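Local coordinates for protein macrophomate synthase intermolecular Diels-Alderase (Macrophoma commelinae, PDB 1IZC) that belongs to the HpcH/HpaI aldolase/citrate lyase family, folds as a TIM barrel, and holds a magnesium ion and pyruvic acid, at residues V102-E107 / V129-E134; A113-A118 / S148-T153; F135-Y140 / I144-F149. The protein carries 1 engineered substitution. All coordinates share one frame; numbering follows the deposited sequence.

Interaction 1: residues V102-E107 / V129-E134; sequences VPKHDE and VEEVRE
The nearest CA atoms of V102-E107 and V129-E134, those of K104 and E131, stand 9.0 Å apart, a gap spanned here by two long side chains. The first segment is the loop that follows barrel strand 97-101 and makes a type I turn from P103 to D106; the second is the opening of helix 129-139. K104 reaches out from the turn with CG anti to its N (chi1 -165°) and every later torsion extended, so that NZ arrives at the E131 carboxylate 2.6 Å from OE2. E131 is extended too, and the two chains meet at about a right angle. The ammonium comes to OE2 from above the carboxylate plane, 56° out of it. OE1 of E131 is turned to the backbone N of E127, just ahead of the helix, while NZ of K104 also donates to the carbonyl O of H125. D106 caps the next helix through OD2 and the N of S109. Lysine and glutamate thus form a surface salt bridge that ties the loop after strand 97-101 to the first turn of helix 129-139, which follows the neighbouring strand 120-123, and the dual hold on each charged group probably limits its freedom to swing.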
loop_
_atom_site.group_PDB
_atom_site.type_symbol
_atom_site.label_atom_id
_atom_site.label_comp_id
_atom_site.label_asym_id
_atom_site.label_seq_id
_atom_site.Cartn_x
_atom_site.Cartn_y
_atom_site.Cartn_z
ATOM N N VAL A 102 12.140 7.314 -18.037
ATOM C CA VAL A 102 10.719 7.553 -17.960
ATOM C C VAL A 102 9.958 7.104 -19.188
ATOM O O VAL A 102 10.547 6.854 -20.228
ATOM C CB VAL A 102 10.445 9.067 -17.785
ATOM C CG1 VAL A 102 11.110 9.577 -16.512
ATOM C CG2 VAL A 102 10.985 9.837 -18.999
ATOM N N PRO A 103 8.632 6.950 -19.057
ATOM C CA PRO A 103 7.825 6.547 -20.215
ATOM C C PRO A 103 7.959 7.759 -21.151
ATOM O O PRO A 103 7.960 8.894 -20.684
ATOM C CB PRO A 103 6.413 6.440 -19.639
ATOM C CG PRO A 103 6.639 6.159 -18.174
ATOM C CD PRO A 103 7.824 7.020 -17.828
ATOM N N LYS A 104 8.041 7.540 -22.460
ATOM C CA LYS A 104 8.233 8.656 -23.379
ATOM C C LYS A 104 7.248 9.836 -23.348
ATOM O O LYS A 104 7.646 10.982 -23.615
ATOM C CB LYS A 104 8.333 8.130 -24.812
ATOM C CG LYS A 104 8.882 9.185 -25.765
ATOM C CD LYS A 104 8.941 8.658 -27.179
ATOM C CE LYS A 104 9.880 9.487 -28.037
ATOM N NZ LYS A 104 9.727 9.014 -29.449
ATOM N N HIS A 105 5.981 9.594 -23.030
ATOM C CA HIS A 105 5.007 10.688 -23.023
ATOM C C HIS A 105 4.306 10.940 -21.693
ATOM O O HIS A 105 3.292 11.632 -21.652
ATOM C CB HIS A 105 3.932 10.441 -24.092
ATOM C CG HIS A 105 4.475 10.355 -25.483
ATOM N ND1 HIS A 105 5.202 11.374 -26.059
ATOM C CD2 HIS A 105 4.428 9.361 -26.400
ATOM C CE1 HIS A 105 5.582 11.009 -27.272
ATOM N NE2 HIS A 105 5.126 9.792 -27.502
ATOM N N ASP A 106 4.852 10.426 -20.604
ATOM C CA ASP A 106 4.179 10.598 -19.322
ATOM C C ASP A 106 4.726 11.756 -18.497
ATOM O O ASP A 106 5.762 11.625 -17.845
ATOM C CB ASP A 106 4.275 9.302 -18.519
ATOM C CG ASP A 106 3.295 9.274 -17.373
ATOM O OD1 ASP A 106 2.212 8.664 -17.513
ATOM O OD2 ASP A 106 3.593 9.889 -16.340
ATOM N N GLU A 107 4.018 12.885 -18.516
ATOM C CA GLU A 107 4.457 14.067 -17.787
ATOM C C GLU A 107 4.506 13.872 -16.275
ATOM O O GLU A 107 5.378 14.433 -15.608
ATOM C CB GLU A 107 3.559 15.271 -18.132
ATOM C CG GLU A 107 3.613 15.639 -19.618
ATOM C CD GLU A 107 2.962 16.982 -19.943
ATOM O OE1 GLU A 107 2.211 17.516 -19.105
ATOM O OE2 GLU A 107 3.199 17.496 -21.054
ATOM N N VAL A 129 15.026 15.624 -32.863
ATOM C CA VAL A 129 15.520 16.635 -31.952
ATOM C C VAL A 129 14.318 17.282 -31.258
ATOM O O VAL A 129 14.409 17.694 -30.101
ATOM C CB VAL A 129 16.348 17.700 -32.721
ATOM C CG1 VAL A 129 16.680 18.850 -31.808
ATOM C CG2 VAL A 129 17.629 17.073 -33.255
ATOM N N GLU A 130 13.185 17.356 -31.955
ATOM C CA GLU A 130 11.985 17.951 -31.365
ATOM C C GLU A 130 11.509 17.173 -30.140
ATOM O O GLU A 130 11.052 17.771 -29.161
ATOM C CB GLU A 130 10.832 18.012 -32.380
ATOM C CG GLU A 130 11.018 19.003 -33.537
ATOM C CD GLU A 130 12.057 18.563 -34.567
ATOM O OE1 GLU A 130 12.350 17.356 -34.666
ATOM O OE2 GLU A 130 12.574 19.436 -35.303
ATOM N N GLU A 131 11.599 15.848 -30.187
ATOM C CA GLU A 131 11.159 15.048 -29.038
ATOM C C GLU A 131 12.013 15.369 -27.819
ATOM O O GLU A 131 11.516 15.422 -26.694
ATOM C CB GLU A 131 11.264 13.549 -29.340
ATOM C CG GLU A 131 10.331 13.102 -30.449
ATOM C CD GLU A 131 10.535 11.660 -30.849
ATOM O OE1 GLU A 131 11.686 11.187 -30.839
ATOM O OE2 GLU A 131 9.531 11.001 -31.188
ATOM N N VAL A 132 13.306 15.575 -28.047
ATOM C CA VAL A 132 14.203 15.891 -26.949
ATOM C C VAL A 132 13.896 17.286 -26.405
ATOM O O VAL A 132 13.907 17.503 -25.197
ATOM C CB VAL A 132 15.679 15.816 -27.398
ATOM C CG1 VAL A 132 16.594 16.183 -26.236
ATOM C CG2 VAL A 132 15.996 14.408 -27.902
ATOM N N ARG A 133 13.611 18.236 -27.286
ATOM C CA ARG A 133 13.316 19.579 -26.810
ATOM C C ARG A 133 12.024 19.664 -26.001
ATOM O O ARG A 133 11.860 20.570 -25.188
ATOM C CB ARG A 133 13.342 20.574 -27.978
ATOM C CG ARG A 133 14.762 20.661 -28.525
ATOM C CD ARG A 133 15.076 21.865 -29.390
ATOM N NE ARG A 133 16.531 21.937 -29.516
ATOM C CZ ARG A 133 17.210 21.784 -30.649
ATOM N NH1 ARG A 133 16.569 21.568 -31.791
ATOM N NH2 ARG A 133 18.541 21.787 -30.622
ATOM N N GLU A 134 11.113 18.716 -26.203
ATOM C CA GLU A 134 9.889 18.713 -25.412
ATOM C C GLU A 134 10.275 18.360 -23.980
ATOM O O GLU A 134 9.682 18.867 -23.022
ATOM C CB GLU A 134 8.877 17.708 -25.963
ATOM C CG GLU A 134 8.171 18.209 -27.212
ATOM C CD GLU A 134 7.522 19.578 -27.003
ATOM O OE1 GLU A 134 6.645 19.705 -26.117
ATOM O OE2 GLU A 134 7.896 20.527 -27.724
#

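Interaction 2: residues A113-A118 / S148-T153; sequences ALDAGA and SFSPWT
D115, in the last turn of helix 107-116, meets the loop S148-T153 at S150 and T153. CB of S150 lies against the carboxylate, 3.7 Å from D115 OD2, and the methyl CG2 of T153 packs 3.9 Å from D115 CB while also resting near the carbonyl O of D115. With OG1 of T153 between its backbone N and carbonyl carbon (chi1 59°), CG2 falls anti to that carbonyl carbon and faces the helix, and OG1 pairs with the hydroxyl of Y24. Polar links across the gap run through water. One water donates to D115 OD2 and accepts from S150 OG, which is 2.7 Å away; a second accepts from the backbone N of S150 at 2.9 Å and lies 3.0 Å from D115 OD1. A third water sits 2.7 Å from D115 OD1 and 2.6 Å from the carbonyl O of S148. Farther out, R147 pairs with OD1, and D115 OD2 bonds to ND1 of H73 of the third subunit. Behind D115 the helix ends in a Schellman motif at G117, whose positive phi favours glycine. The buried carboxylate is therefore shared among an arginine, ordered waters and a neighbouring subunit's histidine, surroundings that would be expected to stabilise its negative charge.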
loop_
_atom_site.group_PDB
_atom_site.type_symbol
_atom_site.label_atom_id
_atom_site.label_comp_id
_atom_site.label_asym_id
_atom_site.label_seq_id
_atom_site.Cartn_x
_atom_site.Cartn_y
_atom_site.Cartn_z
ATOM N N ALA A 113 9.716 12.143 -10.906
ATOM C CA ALA A 113 11.129 11.802 -10.838
ATOM C C ALA A 113 11.955 13.036 -10.508
ATOM O O ALA A 113 12.830 12.993 -9.651
ATOM C CB ALA A 113 11.598 11.196 -12.162
ATOM N N LEU A 114 11.670 14.155 -11.169
ATOM C CA LEU A 114 12.444 15.366 -10.899
ATOM C C LEU A 114 12.184 15.927 -9.496
ATOM O O LEU A 114 13.132 16.232 -8.753
ATOM C CB LEU A 114 12.122 16.437 -11.944
ATOM C CG LEU A 114 12.516 16.117 -13.394
ATOM C CD1 LEU A 114 11.862 17.152 -14.310
ATOM C CD2 LEU A 114 14.032 16.108 -13.559
ATOM N N ASP A 115 10.912 16.055 -9.136
ATOM C CA ASP A 115 10.542 16.596 -7.818
ATOM C C ASP A 115 11.162 15.758 -6.687
ATOM O O ASP A 115 11.483 16.298 -5.626
ATOM C CB ASP A 115 9.010 16.640 -7.625
ATOM C CG ASP A 115 8.319 17.769 -8.415
ATOM O OD1 ASP A 115 9.014 18.675 -8.919
ATOM O OD2 ASP A 115 7.060 17.745 -8.516
ATOM N N ALA A 116 11.331 14.450 -6.907
ATOM C CA ALA A 116 11.923 13.586 -5.882
ATOM C C ALA A 116 13.446 13.652 -5.818
ATOM O O ALA A 116 14.045 13.128 -4.883
ATOM C CB ALA A 116 11.477 12.115 -6.083
ATOM N N GLY A 117 14.088 14.259 -6.814
ATOM C CA GLY A 117 15.536 14.367 -6.759
ATOM C C GLY A 117 16.346 13.630 -7.813
ATOM O O GLY A 117 17.551 13.473 -7.657
ATOM N N ALA A 118 15.713 13.170 -8.886
ATOM C CA ALA A 118 16.473 12.468 -9.923
ATOM C C ALA A 118 17.438 13.445 -10.584
ATOM O O ALA A 118 17.055 14.571 -10.901
ATOM C CB ALA A 118 15.528 11.878 -10.974
ATOM N N SER A 148 7.420 23.337 -14.111
ATOM C CA SER A 148 6.612 23.888 -13.041
ATOM C C SER A 148 7.289 23.672 -11.697
ATOM O O SER A 148 7.779 22.584 -11.392
ATOM C CB SER A 148 5.232 23.230 -13.035
ATOM O OG SER A 148 4.438 23.757 -11.993
ATOM N N PHE A 149 7.286 24.719 -10.888
ATOM C CA PHE A 149 7.897 24.694 -9.575
ATOM C C PHE A 149 6.947 24.092 -8.522
ATOM O O PHE A 149 5.824 24.569 -8.353
ATOM C CB PHE A 149 8.261 26.129 -9.203
ATOM C CG PHE A 149 9.118 26.238 -7.994
ATOM C CD1 PHE A 149 10.498 26.083 -8.091
ATOM C CD2 PHE A 149 8.548 26.468 -6.747
ATOM C CE1 PHE A 149 11.310 26.154 -6.953
ATOM C CE2 PHE A 149 9.350 26.541 -5.605
ATOM C CZ PHE A 149 10.733 26.382 -5.713
ATOM N N SER A 150 7.390 23.054 -7.816
ATOM C CA SER A 150 6.560 22.425 -6.786
ATOM C C SER A 150 6.777 23.082 -5.436
ATOM O O SER A 150 7.908 23.346 -5.046
ATOM C CB SER A 150 6.886 20.936 -6.643
ATOM O OG SER A 150 6.202 20.365 -5.533
ATOM N N PRO A 151 5.691 23.345 -4.702
ATOM C CA PRO A 151 5.837 23.973 -3.392
ATOM C C PRO A 151 6.091 22.958 -2.285
ATOM O O PRO A 151 6.658 23.308 -1.247
ATOM C CB PRO A 151 4.499 24.683 -3.210
ATOM C CG PRO A 151 3.543 23.695 -3.808
ATOM C CD PRO A 151 4.269 23.291 -5.099
ATOM N N TRP A 152 5.705 21.699 -2.516
ATOM C CA TRP A 152 5.816 20.661 -1.492
ATOM C C TRP A 152 7.158 19.955 -1.298
ATOM O O TRP A 152 7.284 19.134 -0.391
ATOM C CB TRP A 152 4.763 19.571 -1.717
ATOM C CG TRP A 152 3.455 20.038 -2.298
ATOM C CD1 TRP A 152 3.048 19.916 -3.597
ATOM C CD2 TRP A 152 2.374 20.661 -1.597
ATOM N NE1 TRP A 152 1.779 20.420 -3.748
ATOM C CE2 TRP A 152 1.340 20.887 -2.538
ATOM C CE3 TRP A 152 2.173 21.047 -0.265
ATOM C CZ2 TRP A 152 0.124 21.482 -2.188
ATOM C CZ3 TRP A 152 0.956 21.642 0.086
ATOM C CH2 TRP A 152 -0.050 21.852 -0.876
ATOM N N THR A 153 8.141 20.271 -2.130
ATOM C CA THR A 153 9.449 19.618 -2.054
ATOM C C THR A 153 10.369 20.193 -0.989
ATOM O O THR A 153 11.351 19.559 -0.598
ATOM C CB THR A 153 10.189 19.716 -3.393
ATOM O OG1 THR A 153 10.351 21.099 -3.742
ATOM C CG2 THR A 153 9.403 19.005 -4.490
HETATM O O HOH W 1 6.165 17.621 -5.499
HETATM O O HOH W 2 9.685 21.611 -8.753
HETATM O O HOH W 3 8.520 20.126 -11.185
#

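Interaction 3: residues F135-Y140 / I144-F149; sequences FVKEMY and IGRRSF
The chain leaves helix 129-139 at Y140 and doubles back, so that I144-R147 lies over the last turn of F135-Y140, with CA of G145 only 4.0 Å from CA of K137. Two backbone bonds fasten it. R146 N donates to K137 O at 2.7 Å, nearly straight (167°) and on a lone pair in the carbonyl plane; R147 N reaches Y140 O at 3.0 Å from above that carbonyl's plane. CA of G145 lies 3.1 Å from Y140 O, with the carbonyl O atoms of V136 and K137 also beside this glycine. Before it, CG2 of I144 packs 3.6 Å from CB of Y140 and also touches CG1 of V136. The R146 guanidinium lies beside the K137 chain, CD of K137 being 3.7 Å from R146 NE. E138, bent at chi2 (-58°), brings OE2 over one face of that guanidinium in a salt bridge, 2.7 Å from R146 NH1, the two planes 69° apart. R147 runs the other way, extended past the carbonyl O atoms of E138 and M139. K137 O and Y140 O are thus met by backbone N-H groups and M139 O by a water that R147 NH1 holds, donors that would be expected to suit the negative end of the helix dipole, while the E138-R146 salt bridge pins the returning chain from outside.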
loop_
_atom_site.group_PDB
_atom_site.type_symbol
_atom_site.label_atom_id
_atom_site.label_comp_id
_atom_site.label_asym_id
_atom_site.label_seq_id
_atom_site.Cartn_x
_atom_site.Cartn_y
_atom_site.Cartn_z
ATOM N N PHE A 135 11.281 17.498 -23.825
ATOM C CA PHE A 135 11.728 17.145 -22.480
ATOM C C PHE A 135 12.500 18.303 -21.868
ATOM O O PHE A 135 12.409 18.559 -20.672
ATOM C CB PHE A 135 12.601 15.877 -22.475
ATOM C CG PHE A 135 11.805 14.610 -22.325
ATOM C CD1 PHE A 135 11.188 14.022 -23.431
ATOM C CD2 PHE A 135 11.599 14.056 -21.067
ATOM C CE1 PHE A 135 10.367 12.903 -23.281
ATOM C CE2 PHE A 135 10.777 12.930 -20.905
ATOM C CZ PHE A 135 10.162 12.358 -22.005
ATOM N N VAL A 136 13.271 19.016 -22.679
ATOM C CA VAL A 136 13.992 20.151 -22.125
ATOM C C VAL A 136 12.978 21.130 -21.522
ATOM O O VAL A 136 13.173 21.637 -20.413
ATOM C CB VAL A 136 14.827 20.849 -23.206
ATOM C CG1 VAL A 136 15.481 22.119 -22.645
ATOM C CG2 VAL A 136 15.888 19.894 -23.710
ATOM N N LYS A 137 11.878 21.375 -22.231
ATOM C CA LYS A 137 10.862 22.303 -21.730
ATOM C C LYS A 137 10.302 21.893 -20.372
ATOM O O LYS A 137 10.093 22.738 -19.501
ATOM C CB LYS A 137 9.690 22.426 -22.718
ATOM C CG LYS A 137 10.037 23.059 -24.059
ATOM C CD LYS A 137 8.817 23.024 -24.981
ATOM C CE LYS A 137 9.158 23.500 -26.393
ATOM N NZ LYS A 137 8.020 23.241 -27.333
ATOM N N GLU A 138 10.065 20.597 -20.187
ATOM C CA GLU A 138 9.493 20.113 -18.934
ATOM C C GLU A 138 10.494 19.851 -17.814
ATOM O O GLU A 138 10.116 19.797 -16.639
ATOM C CB GLU A 138 8.701 18.826 -19.189
ATOM C CG GLU A 138 7.494 18.992 -20.104
ATOM C CD GLU A 138 6.509 20.019 -19.577
ATOM O OE1 GLU A 138 6.189 19.973 -18.367
ATOM O OE2 GLU A 138 6.053 20.872 -20.369
ATOM N N MET A 139 11.762 19.694 -18.172
ATOM C CA MET A 139 12.802 19.370 -17.199
ATOM C C MET A 139 13.522 20.522 -16.533
ATOM O O MET A 139 14.089 20.375 -15.446
ATOM C CB MET A 139 13.853 18.486 -17.857
ATOM C CG MET A 139 13.417 17.051 -18.071
ATOM S SD MET A 139 14.656 16.063 -18.928
ATOM C CE MET A 139 16.025 16.103 -17.700
ATOM N N TYR A 140 13.521 21.672 -17.184
ATOM C CA TYR A 140 14.247 22.798 -16.640
ATOM C C TYR A 140 13.380 24.019 -16.463
ATOM O O TYR A 140 12.448 24.251 -17.236
ATOM C CB TYR A 140 15.438 23.133 -17.553
ATOM C CG TYR A 140 16.404 21.978 -17.738
ATOM C CD1 TYR A 140 16.262 21.081 -18.798
ATOM C CD2 TYR A 140 17.441 21.765 -16.828
ATOM C CE1 TYR A 140 17.131 19.994 -18.950
ATOM C CE2 TYR A 140 18.310 20.681 -16.964
ATOM C CZ TYR A 140 18.152 19.800 -18.027
ATOM O OH TYR A 140 19.017 18.729 -18.144
ATOM N N ILE A 144 15.585 28.350 -19.223
ATOM C CA ILE A 144 15.891 27.196 -20.061
ATOM C C ILE A 144 14.641 26.486 -20.565
ATOM O O ILE A 144 14.532 26.154 -21.755
ATOM C CB ILE A 144 16.787 26.196 -19.300
ATOM C CG1 ILE A 144 18.073 26.907 -18.856
ATOM C CG2 ILE A 144 17.089 24.983 -20.185
ATOM C CD1 ILE A 144 19.040 26.030 -18.074
ATOM N N GLY A 145 13.692 26.259 -19.667
ATOM C CA GLY A 145 12.468 25.589 -20.052
ATOM C C GLY A 145 11.270 26.224 -19.379
ATOM O O GLY A 145 11.262 27.429 -19.122
ATOM N N ARG A 146 10.252 25.421 -19.086
ATOM C CA ARG A 146 9.062 25.934 -18.432
ATOM C C ARG A 146 8.585 24.986 -17.349
ATOM O O ARG A 146 7.401 24.942 -17.012
ATOM C CB ARG A 146 7.952 26.186 -19.455
ATOM C CG ARG A 146 7.599 25.009 -20.332
ATOM C CD ARG A 146 6.787 25.491 -21.537
ATOM N NE ARG A 146 6.473 24.407 -22.461
ATOM C CZ ARG A 146 5.681 23.384 -22.161
ATOM N NH1 ARG A 146 5.120 23.313 -20.961
ATOM N NH2 ARG A 146 5.460 22.428 -23.055
ATOM N N ARG A 147 9.528 24.230 -16.798
ATOM C CA ARG A 147 9.207 23.287 -15.734
ATOM C C ARG A 147 8.447 24.003 -14.628
ATOM O O ARG A 147 8.779 25.127 -14.251
ATOM C CB ARG A 147 10.486 22.672 -15.157
ATOM C CG ARG A 147 10.231 21.767 -13.935
ATOM C CD ARG A 147 11.528 21.214 -13.363
ATOM N NE ARG A 147 11.292 20.489 -12.114
ATOM C CZ ARG A 147 12.259 20.089 -11.288
ATOM N NH1 ARG A 147 13.523 20.335 -11.587
ATOM N NH2 ARG A 147 11.959 19.479 -10.150
ATOM N N SER A 148 7.420 23.337 -14.111
ATOM C CA SER A 148 6.612 23.888 -13.041
ATOM C C SER A 148 7.289 23.672 -11.697
ATOM O O SER A 148 7.779 22.584 -11.392
ATOM C CB SER A 148 5.232 23.230 -13.035
ATOM O OG SER A 148 4.438 23.757 -11.993
ATOM N N PHE A 149 7.286 24.719 -10.888
ATOM C CA PHE A 149 7.897 24.694 -9.575
ATOM C C PHE A 149 6.947 24.092 -8.522
ATOM O O PHE A 149 5.824 24.569 -8.353
ATOM C CB PHE A 149 8.261 26.129 -9.203
ATOM C CG PHE A 149 9.118 26.238 -7.994
ATOM C CD1 PHE A 149 10.498 26.083 -8.091
ATOM C CD2 PHE A 149 8.548 26.468 -6.747
ATOM C CE1 PHE A 149 11.310 26.154 -6.953
ATOM C CE2 PHE A 149 9.350 26.541 -5.605
ATOM C CZ PHE A 149 10.733 26.382 -5.713
HETATM O O HOH W 4 6.560 20.991 -15.124
HETATM O O HOH W 5 15.485 21.351 -13.343
#

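Overall arrangement
Interactions 1 and 3 use successive turns of helix 129-139, their centres 11 Å apart; F135 joins them by packing its ring on V102 and against the carbonyl of K104, F135 CZ to K104 O 3.3 Å. Interactions 2 and 3 share S148 and F149, and the bridge from R147 NH2 to D115 OD1 (3.3 Å) joins the two contacts, with L114 packed on M139 beside it. Centres of interactions 1 and 2 are 18 Å apart, and they do not touch. The side chain of S150 lies about 8 Å from a bound magnesium ion; separately, the side chain of K104 is about 10 Å from a magnesium ion. S148 and F149 bond to D211 of the third subunit, a magnesium ligand, so this loop reaches a neighbouring subunit's metal site.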